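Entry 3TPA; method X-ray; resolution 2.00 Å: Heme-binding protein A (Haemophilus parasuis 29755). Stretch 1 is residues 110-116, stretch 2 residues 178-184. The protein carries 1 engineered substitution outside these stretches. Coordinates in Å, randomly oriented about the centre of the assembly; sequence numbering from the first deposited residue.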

# COMPACT_ATOMS: atom_id res chain seq x y z
N PRO A 110 -24.06 1.05 16.38
CA PRO A 110 -23.75 0.45 17.67
C PRO A 110 -22.34 -0.15 17.77
O PRO A 110 -21.79 -0.21 18.86
CB PRO A 110 -24.80 -0.67 17.79
CG PRO A 110 -25.95 -0.21 16.97
CD PRO A 110 -25.33 0.54 15.82
N TYR A 111 -21.76 -0.60 16.66
CA TYR A 111 -20.41 -1.17 16.73
C TYR A 111 -19.32 -0.16 16.40
O TYR A 111 -18.13 -0.49 16.45
CB TYR A 111 -20.28 -2.42 15.84
CG TYR A 111 -20.47 -3.74 16.57
CD1 TYR A 111 -21.75 -4.28 16.79
CD2 TYR A 111 -19.37 -4.45 17.06
CE1 TYR A 111 -21.91 -5.49 17.46
CE2 TYR A 111 -19.52 -5.65 17.72
CZ TYR A 111 -20.78 -6.16 17.93
OH TYR A 111 -20.91 -7.36 18.59
N HIS A 112 -19.71 1.08 16.10
CA HIS A 112 -18.76 2.10 15.65
C HIS A 112 -17.64 2.39 16.67
O HIS A 112 -16.52 2.69 16.28
CB HIS A 112 -19.48 3.40 15.28
CG HIS A 112 -18.59 4.42 14.61
ND1 HIS A 112 -18.33 4.40 13.26
CD2 HIS A 112 -17.92 5.48 15.12
CE1 HIS A 112 -17.53 5.41 12.95
NE2 HIS A 112 -17.26 6.08 14.06
N ASN A 113 -17.97 2.33 17.96
CA ASN A 113 -16.99 2.59 19.03
C ASN A 113 -16.63 1.35 19.82
O ASN A 113 -15.99 1.43 20.86
CB ASN A 113 -17.53 3.64 20.00
CG ASN A 113 -17.61 5.00 19.37
OD1 ASN A 113 -16.69 5.44 18.69
ND2 ASN A 113 -18.74 5.68 19.58
N VAL A 114 -17.07 0.21 19.34
CA VAL A 114 -16.69 -1.03 19.97
C VAL A 114 -15.18 -1.18 19.77
O VAL A 114 -14.66 -0.86 18.71
CB VAL A 114 -17.50 -2.21 19.41
CG1 VAL A 114 -16.88 -3.53 19.80
CG2 VAL A 114 -18.93 -2.13 19.92
N SER A 115 -14.50 -1.61 20.83
CA SER A 115 -13.05 -1.72 20.84
C SER A 115 -12.37 -0.37 20.71
O SER A 115 -11.19 -0.30 20.38
CB SER A 115 -12.57 -2.65 19.72
OG SER A 115 -12.93 -3.99 20.00
N ALA A 116 -13.10 0.70 20.97
CA ALA A 116 -12.51 2.03 20.85
C ALA A 116 -11.88 2.11 19.47
O ALA A 116 -10.83 2.73 19.27
CB ALA A 116 -11.45 2.24 21.93
N LYS A 178 -20.67 -8.68 25.13
CA LYS A 178 -19.24 -8.70 24.81
C LYS A 178 -18.93 -8.47 23.31
O LYS A 178 -18.36 -9.35 22.65
CB LYS A 178 -18.57 -9.98 25.33
CG LYS A 178 -19.35 -11.26 25.04
CD LYS A 178 -18.55 -12.49 25.45
CE LYS A 178 -19.40 -13.76 25.40
NZ LYS A 178 -19.85 -14.13 24.03
N PRO A 179 -19.28 -7.29 22.80
CA PRO A 179 -19.10 -6.98 21.37
C PRO A 179 -17.62 -6.95 21.00
O PRO A 179 -17.27 -7.14 19.83
CB PRO A 179 -19.72 -5.58 21.23
CG PRO A 179 -19.64 -5.00 22.60
CD PRO A 179 -19.86 -6.15 23.54
N GLU A 180 -16.77 -6.70 21.99
CA GLU A 180 -15.33 -6.68 21.75
C GLU A 180 -14.85 -7.98 21.13
O GLU A 180 -13.89 -8.02 20.38
CB GLU A 180 -14.55 -6.39 23.04
CG GLU A 180 -14.40 -4.91 23.34
CD GLU A 180 -15.71 -4.27 23.77
OE1 GLU A 180 -16.56 -4.97 24.37
OE2 GLU A 180 -15.89 -3.06 23.49
N THR A 181 -15.54 -9.06 21.45
CA THR A 181 -15.13 -10.37 20.99
C THR A 181 -15.10 -10.43 19.46
O THR A 181 -14.39 -11.25 18.88
CB THR A 181 -16.03 -11.47 21.55
OG1 THR A 181 -15.93 -11.47 22.98
CG2 THR A 181 -15.61 -12.83 21.04
N LEU A 182 -15.88 -9.56 18.82
CA LEU A 182 -15.95 -9.53 17.36
C LEU A 182 -14.58 -9.22 16.81
O LEU A 182 -14.17 -9.76 15.78
CB LEU A 182 -16.95 -8.46 16.88
CG LEU A 182 -17.31 -8.46 15.38
CD1 LEU A 182 -18.20 -9.64 15.00
CD2 LEU A 182 -17.97 -7.16 15.00
N ASP A 183 -13.85 -8.36 17.51
CA ASP A 183 -12.55 -7.93 17.04
C ASP A 183 -11.41 -8.84 17.51
O ASP A 183 -10.37 -8.92 16.87
CB ASP A 183 -12.29 -6.48 17.47
CG ASP A 183 -13.27 -5.52 16.86
OD1 ASP A 183 -13.47 -5.59 15.63
OD2 ASP A 183 -13.85 -4.71 17.61
N GLN A 184 -11.62 -9.54 18.62
CA GLN A 184 -10.56 -10.31 19.25
C GLN A 184 -10.57 -11.78 18.87
O GLN A 184 -9.54 -12.43 18.91
CB GLN A 184 -10.62 -10.18 20.78
CG GLN A 184 -10.39 -8.77 21.27
CD GLN A 184 -10.80 -8.59 22.71
OE1 GLN A 184 -11.17 -9.55 23.38
NE2 GLN A 184 -10.74 -7.36 23.20
O HOH W 1 -10.72 -5.41 21.52

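A loop (110-116) packs against the turn and first helical residues of 178-184, burying 336 Å² in all, and its polar contacts centre on Ser115. The Ser115 hydroxyl, chi1 in m, donates from OG to Asp183 OD2 at 2.7 Å, a short bond to a carboxylate that lies buried; both Asp183 oxygens are also hydrogen-bonded elsewhere in the structure, so its charge is well met. Ser115 OG in turn accepts from water 1 (OG to water O, 3.0 Å), which itself accepts from Gln184 NE2 (water O to NE2, 2.6 Å), so the hydroxyl is used both as donor and as acceptor and the water links the stretches. The backbone contributes a weak bond, Ser115 N to Glu180 OE2 at 3.3 Å but nearly straight (164°); Glu180 leaves its CA sideways, and its m, p chain brings the carboxylate back to the loop.

Beside these bonds lies an apolar patch. Tyr111 and Val114, at the two ends of a type I turn closed by Val114 N to Tyr111 O (3.2 Å), both point toward the other stretch. Tyr111 CE2 lies 3.5 Å from both Pro179 CB and Leu182 CD2, while Val114 CG2 meets Pro179 CB at 3.8 Å. Tyr111 OH, 3.3 Å from Pro179 CA, finds its hydrogen bond elsewhere in the structure. Pro179 O accepts from Leu182 N (3.0 Å).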